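Local coordinates for trehalose-6-phosphate phosphatase (Candida albicans, PDB 5DXF), which belongs to glycosyltransferase family 20 and is represented here by its N-terminal domain, which has a GT-B-type architecture, at residues W363-P375 and N402-A414. Sequence-based numbering, arbitrary orientation.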
ATOM      1  N   TRP A 363      18.727 -24.706 -13.403  1.00 77.18           N
ATOM      2  CA  TRP A 363      17.647 -23.753 -13.625  1.00 75.34           C
ATOM      3  C   TRP A 363      18.014 -22.664 -14.630  1.00 68.78           C
ATOM      4  O   TRP A 363      17.174 -21.844 -14.997  1.00 60.81           O
ATOM      5  CB  TRP A 363      17.225 -23.122 -12.300  1.00 67.33           C
ATOM      6  CG  TRP A 363      16.526 -24.082 -11.389  1.00 73.84           C
ATOM      7  CD1 TRP A 363      17.043 -24.682 -10.279  1.00 75.39           C
ATOM      8  CD2 TRP A 363      15.183 -24.564 -11.519  1.00 80.62           C
ATOM      9  NE1 TRP A 363      16.102 -25.503  -9.705  1.00 77.85           N
ATOM     10  CE2 TRP A 363      14.953 -25.448 -10.447  1.00 78.31           C
ATOM     11  CE3 TRP A 363      14.154 -24.334 -12.435  1.00 75.06           C
ATOM     12  CZ2 TRP A 363      13.735 -26.099 -10.267  1.00 78.10           C
ATOM     13  CZ3 TRP A 363      12.947 -24.979 -12.255  1.00 72.44           C
ATOM     14  CH2 TRP A 363      12.747 -25.853 -11.180  1.00 77.59           C
ATOM     15  N   ARG A 364      19.266 -22.656 -15.073  1.00 73.69           N
ATOM     16  CA  ARG A 364      19.665 -21.780 -16.164  1.00 71.74           C
ATOM     17  C   ARG A 364      18.904 -22.201 -17.420  1.00 77.17           C
ATOM     18  O   ARG A 364      18.539 -23.370 -17.559  1.00 92.23           O
ATOM     19  CB  ARG A 364      21.179 -21.833 -16.383  1.00 70.64           C
ATOM     20  CG  ARG A 364      21.977 -21.395 -15.162  1.00 68.06           C
ATOM     21  CD  ARG A 364      23.466 -21.656 -15.314  1.00 68.48           C
ATOM     22  NE  ARG A 364      24.161 -21.489 -14.040  1.00 65.60           N
ATOM     23  CZ  ARG A 364      25.449 -21.757 -13.844  1.00 70.14           C
ATOM     24  NH1 ARG A 364      26.196 -22.209 -14.841  1.00 73.39           N
ATOM     25  NH2 ARG A 364      25.988 -21.574 -12.646  1.00 70.38           N
ATOM     26  N   GLU A 365      18.646 -21.234 -18.302  1.00 77.26           N
ATOM     27  CA  GLU A 365      17.859 -21.414 -19.530  1.00 65.76           C
ATOM     28  C   GLU A 365      16.364 -21.645 -19.288  1.00 63.93           C
ATOM     29  O   GLU A 365      15.564 -21.523 -20.214  1.00 65.82           O
ATOM     30  CB  GLU A 365      18.404 -22.572 -20.375  1.00 65.34           C
ATOM     31  CG  GLU A 365      19.803 -22.370 -20.920  1.00 78.24           C
ATOM     32  CD  GLU A 365      20.275 -23.562 -21.732  1.00 87.22           C
ATOM     33  OE1 GLU A 365      20.329 -24.678 -21.174  1.00 92.96           O
ATOM     34  OE2 GLU A 365      20.582 -23.384 -22.929  1.00 90.33           O
ATOM     35  N   THR A 366      15.981 -21.973 -18.058  1.00 63.12           N
ATOM     36  CA  THR A 366      14.604 -22.384 -17.792  1.00 68.11           C
ATOM     37  C   THR A 366      13.822 -21.461 -16.857  1.00 57.40           C
ATOM     38  O   THR A 366      12.605 -21.591 -16.741  1.00 51.33           O
ATOM     39  CB  THR A 366      14.561 -23.807 -17.200  1.00 66.44           C
ATOM     40  OG1 THR A 366      15.542 -23.925 -16.164  1.00 70.67           O
ATOM     41  CG2 THR A 366      14.847 -24.840 -18.278  1.00 66.02           C
ATOM     42  N   VAL A 367      14.504 -20.536 -16.191  1.00 54.07           N
ATOM     43  CA  VAL A 367      13.810 -19.632 -15.277  1.00 51.70           C
ATOM     44  C   VAL A 367      13.787 -18.202 -15.795  1.00 50.07           C
ATOM     45  O   VAL A 367      14.828 -17.623 -16.103  1.00 51.97           O
ATOM     46  CB  VAL A 367      14.446 -19.637 -13.877  1.00 58.23           C
ATOM     47  CG1 VAL A 367      13.632 -18.773 -12.927  1.00 49.66           C
ATOM     48  CG2 VAL A 367      14.533 -21.048 -13.351  1.00 59.14           C
ATOM     49  N   VAL A 368      12.588 -17.638 -15.884  1.00 46.09           N
ATOM     50  CA  VAL A 368      12.423 -16.258 -16.319  1.00 48.79           C
ATOM     51  C   VAL A 368      11.788 -15.415 -15.219  1.00 42.54           C
ATOM     52  O   VAL A 368      10.720 -15.748 -14.708  1.00 45.66           O
ATOM     53  CB  VAL A 368      11.564 -16.163 -17.591  1.00 50.47           C
ATOM     54  CG1 VAL A 368      11.279 -14.708 -17.930  1.00 42.40           C
ATOM     55  CG2 VAL A 368      12.257 -16.864 -18.751  1.00 48.06           C
ATOM     56  N   LEU A 369      12.461 -14.327 -14.853  1.00 48.87           N
ATOM     57  CA  LEU A 369      11.939 -13.395 -13.859  1.00 39.90           C
ATOM     58  C   LEU A 369      11.253 -12.224 -14.554  1.00 41.95           C
ATOM     59  O   LEU A 369      11.891 -11.474 -15.292  1.00 38.66           O
ATOM     60  CB  LEU A 369      13.062 -12.895 -12.940  1.00 49.73           C
ATOM     61  CG  LEU A 369      12.705 -11.993 -11.752  1.00 40.21           C
ATOM     62  CD1 LEU A 369      13.637 -12.252 -10.580  1.00 46.21           C
ATOM     63  CD2 LEU A 369      12.763 -10.525 -12.141  1.00 43.93           C
ATOM     64  N   ILE A 370       9.953 -12.071 -14.321  1.00 41.89           N
ATOM     65  CA  ILE A 370       9.204 -10.954 -14.887  1.00 39.15           C
ATOM     66  C   ILE A 370       8.902  -9.916 -13.814  1.00 40.10           C
ATOM     67  O   ILE A 370       8.177 -10.191 -12.856  1.00 47.24           O
ATOM     68  CB  ILE A 370       7.885 -11.421 -15.536  1.00 48.91           C
ATOM     69  CG1 ILE A 370       8.181 -12.337 -16.723  1.00 50.56           C
ATOM     70  CG2 ILE A 370       7.053 -10.222 -15.978  1.00 41.47           C
ATOM     71  CD1 ILE A 370       6.982 -13.109 -17.215  1.00 62.62           C
ATOM     72  N   GLN A 371       9.472  -8.725 -13.979  1.00 43.01           N
ATOM     73  CA  GLN A 371       9.251  -7.629 -13.045  1.00 41.83           C
ATOM     74  C   GLN A 371       8.581  -6.448 -13.739  1.00 39.00           C
ATOM     75  O   GLN A 371       9.125  -5.889 -14.692  1.00 42.39           O
ATOM     76  CB  GLN A 371      10.573  -7.181 -12.411  1.00 42.11           C
ATOM     77  CG  GLN A 371      10.413  -6.154 -11.298  1.00 36.71           C
ATOM     78  CD  GLN A 371       9.751  -6.734 -10.064  1.00 46.57           C
ATOM     79  OE1 GLN A 371       9.916  -7.914  -9.754  1.00 48.32           O
ATOM     80  NE2 GLN A 371       8.992  -5.907  -9.355  1.00 43.98           N
ATOM     81  N   VAL A 372       7.391  -6.088 -13.270  1.00 35.66           N
ATOM     82  CA  VAL A 372       6.730  -4.871 -13.724  1.00 41.45           C
ATOM     83  C   VAL A 372       6.822  -3.829 -12.615  1.00 45.32           C
ATOM     84  O   VAL A 372       6.409  -4.074 -11.481  1.00 50.71           O
ATOM     85  CB  VAL A 372       5.259  -5.123 -14.116  1.00 43.01           C
ATOM     86  CG1 VAL A 372       4.636  -6.160 -13.198  1.00 53.24           C
ATOM     87  CG2 VAL A 372       4.465  -3.822 -14.081  1.00 44.01           C
ATOM     88  N   SER A 373       7.381  -2.668 -12.944  1.00 45.47           N
ATOM     89  CA  SER A 373       7.679  -1.660 -11.936  1.00 46.46           C
ATOM     90  C   SER A 373       6.922  -0.355 -12.148  1.00 48.26           C
ATOM     91  O   SER A 373       6.547  -0.009 -13.267  1.00 46.11           O
ATOM     92  CB  SER A 373       9.183  -1.386 -11.898  1.00 40.76           C
ATOM     93  OG  SER A 373       9.701  -1.213 -13.204  1.00 50.10           O
ATOM     94  N   SER A 374       6.707   0.361 -11.050  1.00 56.75           N
ATOM     95  CA  SER A 374       6.050   1.659 -11.074  1.00 54.72           C
ATOM     96  C   SER A 374       7.071   2.736 -10.712  1.00 61.64           C
ATOM     97  O   SER A 374       7.973   2.486  -9.914  1.00 56.87           O
ATOM     98  CB  SER A 374       4.866   1.676 -10.107  1.00 66.26           C
ATOM     99  OG  SER A 374       4.104   0.484 -10.220  1.00 68.18           O
ATOM    100  N   PRO A 375       6.941   3.938 -11.297  1.00 73.00           N
ATOM    101  CA  PRO A 375       7.960   4.978 -11.100  1.00 78.40           C
ATOM    102  C   PRO A 375       7.965   5.600  -9.702  1.00 86.14           C
ATOM    103  O   PRO A 375       6.909   5.756  -9.087  1.00 80.65           O
ATOM    104  CB  PRO A 375       7.583   6.026 -12.147  1.00 76.15           C
ATOM    105  CG  PRO A 375       6.109   5.876 -12.289  1.00 81.70           C
ATOM    106  CD  PRO A 375       5.863   4.394 -12.193  1.00 71.59           C
ATOM    107  N   ASN A 402      17.376 -16.269 -27.532  1.00 40.23           N
ATOM    108  CA  ASN A 402      16.057 -16.865 -27.353  1.00 41.05           C
ATOM    109  C   ASN A 402      15.597 -16.877 -25.897  1.00 46.68           C
ATOM    110  O   ASN A 402      14.415 -17.081 -25.618  1.00 69.79           O
ATOM    111  CB  ASN A 402      16.054 -18.292 -27.909  1.00 45.01           C
ATOM    112  CG  ASN A 402      16.431 -18.346 -29.376  1.00 45.11           C
ATOM    113  OD1 ASN A 402      17.465 -18.905 -29.745  1.00 54.54           O
ATOM    114  ND2 ASN A 402      15.589 -17.764 -30.223  1.00 33.29           N
ATOM    115  N   HIS A 403      16.529 -16.662 -24.971  1.00 44.02           N
ATOM    116  CA  HIS A 403      16.189 -16.652 -23.550  1.00 42.89           C
ATOM    117  C   HIS A 403      16.672 -15.397 -22.829  1.00 41.68           C
ATOM    118  O   HIS A 403      17.862 -15.075 -22.846  1.00 34.45           O
ATOM    119  CB  HIS A 403      16.759 -17.888 -22.847  1.00 39.76           C
ATOM    120  CG  HIS A 403      16.422 -17.956 -21.389  1.00 43.72           C
ATOM    121  ND1 HIS A 403      17.383 -18.056 -20.403  1.00 44.51           N
ATOM    122  CD2 HIS A 403      15.231 -17.921 -20.748  1.00 48.80           C
ATOM    123  CE1 HIS A 403      16.794 -18.089 -19.221  1.00 50.06           C
ATOM    124  NE2 HIS A 403      15.488 -18.009 -19.402  1.00 52.94           N
ATOM    125  N   THR A 404      15.737 -14.703 -22.188  1.00 37.03           N
ATOM    126  CA  THR A 404      16.047 -13.531 -21.379  1.00 43.16           C
ATOM    127  C   THR A 404      15.560 -13.743 -19.946  1.00 41.93           C
ATOM    128  O   THR A 404      14.356 -13.725 -19.684  1.00 42.98           O
ATOM    129  CB  THR A 404      15.411 -12.253 -21.959  1.00 36.85           C
ATOM    130  OG1 THR A 404      15.897 -12.037 -23.289  1.00 39.25           O
ATOM    131  CG2 THR A 404      15.754 -11.045 -21.099  1.00 37.53           C
ATOM    132  N   PRO A 405      16.506 -13.957 -19.017  1.00 34.63           N
ATOM    133  CA  PRO A 405      16.251 -14.263 -17.602  1.00 35.35           C
ATOM    134  C   PRO A 405      15.380 -13.225 -16.896  1.00 38.39           C
ATOM    135  O   PRO A 405      14.442 -13.605 -16.194  1.00 37.28           O
ATOM    136  CB  PRO A 405      17.655 -14.291 -16.994  1.00 40.65           C
ATOM    137  CG  PRO A 405      18.547 -14.635 -18.127  1.00 40.44           C
ATOM    138  CD  PRO A 405      17.948 -13.951 -19.319  1.00 42.40           C
ATOM    139  N   VAL A 406      15.692 -11.942 -17.067  1.00 31.11           N
ATOM    140  CA  VAL A 406      14.905 -10.886 -16.435  1.00 34.70           C
ATOM    141  C   VAL A 406      14.177 -10.010 -17.452  1.00 33.24           C
ATOM    142  O   VAL A 406      14.796  -9.428 -18.342  1.00 42.20           O
ATOM    143  CB  VAL A 406      15.777  -9.976 -15.552  1.00 34.19           C
ATOM    144  CG1 VAL A 406      14.913  -8.905 -14.894  1.00 27.53           C
ATOM    145  CG2 VAL A 406      16.498 -10.793 -14.499  1.00 28.15           C
ATOM    146  N   LEU A 407      12.859  -9.925 -17.310  1.00 32.91           N
ATOM    147  CA  LEU A 407      12.058  -9.027 -18.128  1.00 33.04           C
ATOM    148  C   LEU A 407      11.543  -7.883 -17.266  1.00 36.05           C
ATOM    149  O   LEU A 407      10.861  -8.108 -16.264  1.00 41.66           O
ATOM    150  CB  LEU A 407      10.900  -9.778 -18.788  1.00 36.86           C
ATOM    151  CG  LEU A 407      11.324 -10.789 -19.857  1.00 52.88           C
ATOM    152  CD1 LEU A 407      10.168 -11.686 -20.280  1.00 47.38           C
ATOM    153  CD2 LEU A 407      11.926 -10.077 -21.060  1.00 38.33           C
ATOM    154  N   HIS A 408      11.884  -6.657 -17.657  1.00 34.34           N
ATOM    155  CA  HIS A 408      11.528  -5.476 -16.878  1.00 40.51           C
ATOM    156  C   HIS A 408      10.596  -4.545 -17.648  1.00 33.72           C
ATOM    157  O   HIS A 408      10.996  -3.924 -18.634  1.00 48.65           O
ATOM    158  CB  HIS A 408      12.786  -4.717 -16.454  1.00 34.97           C
ATOM    159  CG  HIS A 408      12.536  -3.661 -15.424  1.00 47.14           C
ATOM    160  ND1 HIS A 408      13.500  -2.750 -15.046  1.00 37.39           N
ATOM    161  CD2 HIS A 408      11.440  -3.373 -14.684  1.00 44.35           C
ATOM    162  CE1 HIS A 408      13.006  -1.946 -14.122  1.00 40.83           C
ATOM    163  NE2 HIS A 408      11.756  -2.303 -13.885  1.00 43.58           N
ATOM    164  N   TYR A 409       9.357  -4.445 -17.179  1.00 34.85           N
ATOM    165  CA  TYR A 409       8.373  -3.560 -17.785  1.00 35.99           C
ATOM    166  C   TYR A 409       8.109  -2.375 -16.867  1.00 35.85           C
ATOM    167  O   TYR A 409       7.664  -2.553 -15.735  1.00 36.20           O
ATOM    168  CB  TYR A 409       7.071  -4.312 -18.072  1.00 47.60           C
ATOM    169  CG  TYR A 409       7.245  -5.542 -18.931  1.00 38.38           C
ATOM    170  CD1 TYR A 409       7.291  -5.447 -20.316  1.00 42.09           C
ATOM    171  CD2 TYR A 409       7.354  -6.799 -18.358  1.00 41.76           C
ATOM    172  CE1 TYR A 409       7.449  -6.573 -21.103  1.00 51.06           C
ATOM    173  CE2 TYR A 409       7.512  -7.928 -19.134  1.00 38.71           C
ATOM    174  CZ  TYR A 409       7.559  -7.811 -20.505  1.00 37.32           C
ATOM    175  OH  TYR A 409       7.715  -8.937 -21.280  1.00 45.85           O
ATOM    176  N   GLN A 410       8.387  -1.171 -17.357  1.00 54.40           N
ATOM    177  CA  GLN A 410       8.154   0.043 -16.582  1.00 43.59           C
ATOM    178  C   GLN A 410       6.922   0.783 -17.088  1.00 40.85           C
ATOM    179  O   GLN A 410       6.541   1.819 -16.541  1.00 53.59           O
ATOM    180  CB  GLN A 410       9.388   0.952 -16.627  1.00 36.91           C
ATOM    181  CG  GLN A 410      10.579   0.394 -15.861  1.00 47.50           C
ATOM    182  CD  GLN A 410      11.869   1.147 -16.127  1.00 52.84           C
ATOM    183  OE1 GLN A 410      12.776   0.629 -16.778  1.00 65.79           O
ATOM    184  NE2 GLN A 410      11.966   2.365 -15.610  1.00 49.10           N
ATOM    185  N   MET A 411       6.310   0.268 -18.135  1.00 47.91           N
ATOM    186  CA  MET A 411       5.053   0.810 -18.620  1.00 58.32           C
ATOM    187  C   MET A 411       3.892   0.368 -17.747  1.00 57.54           C
ATOM    188  O   MET A 411       3.995  -0.612 -17.030  1.00 64.24           O
ATOM    189  CB  MET A 411       4.815   0.411 -20.073  1.00 20.00           C
ATOM    190  CG  MET A 411       4.195  -0.954 -20.258  1.00 20.00           C
ATOM    191  SD  MET A 411       5.423  -2.236 -20.418  1.00 20.00           S
ATOM    192  CE  MET A 411       6.626  -1.453 -21.466  1.00 20.00           C
ATOM    193  N   ARG A 412       2.788   1.094 -17.807  1.00 48.50           N
ATOM    194  CA  ARG A 412       1.582   0.674 -17.111  1.00 55.40           C
ATOM    195  C   ARG A 412       0.958  -0.493 -17.859  1.00 62.95           C
ATOM    196  O   ARG A 412       0.766  -0.430 -19.075  1.00 55.76           O
ATOM    197  CB  ARG A 412       0.585   1.826 -16.987  1.00 63.95           C
ATOM    198  CG  ARG A 412       1.086   2.992 -16.150  1.00 86.45           C
ATOM    199  CD  ARG A 412       0.055   4.108 -16.097  1.00 88.29           C
ATOM    200  NE  ARG A 412       0.516   5.249 -15.310  1.00 98.10           N
ATOM    201  CZ  ARG A 412      -0.159   6.386 -15.182  1.00109.50           C
ATOM    202  NH1 ARG A 412      -1.327   6.538 -15.793  1.00101.89           N
ATOM    203  NH2 ARG A 412       0.335   7.375 -14.446  1.00100.67           N
ATOM    204  N   VAL A 413       0.658  -1.564 -17.136  1.00 56.46           N
ATOM    205  CA  VAL A 413       0.060  -2.738 -17.751  1.00 56.28           C
ATOM    206  C   VAL A 413      -1.417  -2.811 -17.401  1.00 58.73           C
ATOM    207  O   VAL A 413      -1.861  -2.227 -16.411  1.00 53.88           O
ATOM    208  CB  VAL A 413       0.765  -4.033 -17.315  1.00 52.86           C
ATOM    209  CG1 VAL A 413       2.267  -3.893 -17.485  1.00 53.81           C
ATOM    210  CG2 VAL A 413       0.423  -4.370 -15.873  1.00 60.84           C
ATOM    211  N   ALA A 414      -2.178  -3.526 -18.221  1.00 77.51           N
ATOM    212  CA  ALA A 414      -3.612  -3.634 -18.016  1.00 72.08           C
ATOM    213  C   ALA A 414      -3.934  -4.534 -16.833  1.00 66.34           C
ATOM    214  O   ALA A 414      -3.164  -5.432 -16.484  1.00 57.50           O
ATOM    215  CB  ALA A 414      -4.293  -4.148 -19.271  1.00 69.21           C
TER
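Strands 367-374 and 406-409 run parallel, their axes 4.7 Å apart and 13° from aligned, with Leu369 paired to Val406 and Val372 to Tyr409 at the ends of the bridged run. The backbone bonds alternate in direction as parallel pairing requires: Leu407 N donates to Leu369 O at 2.7 Å, Leu407 O accepts from Gln371 N, Tyr409 N then donates to Gln371 O, and Ser373 N to Tyr409 O.

Side chains segregate onto two faces. On one, Leu369 and Val406 lie side by side, CD2 of Leu369 being 3.9 Å from CG1 of Val406, and both touch Phe353 of helix 346-359. Gln371 shares this face, but its chain bends at chi2 (69°) and its amide end leads away from 402-414 to hydrogen-bond Lys349 and Asp338. On the other face, Leu407 CD1 meets Val368 CG1 and Ile370 CG1, while Ile370 CG2 approaches the Tyr409 ring in plane at its edge, 3.9 Å from CE2. Farther along, Val372 CG2 and Val413 CG1 come tip to tip at 4.1 Å.

Two histidine rings add side-chain contacts, one ahead of the paired run and one near its far end. With CG anti to the backbone N (chi1 -179°), the His403 ring packs against the loop before strand 367-374, with Glu365 O over its centre, 3.5 Å above the plane, and NE2 makes a weak bond to Val367 O. Near the far end, His408 NE2 and Ser373 OG are placed so close that the hydrogen bond between them is likely but its length doubtful, and either could be the donor; Gln410 CG lies over one face of that imidazole, offset toward the rim.

Helix 381-398 links the two strands in a beta-alpha-beta crossover, and strand 332-339 hydrogen-bonds to the other edge of 367-374, giving the parallel, helix-flanked sheet characteristic of a Rossmann-like domain in the GT-B fold.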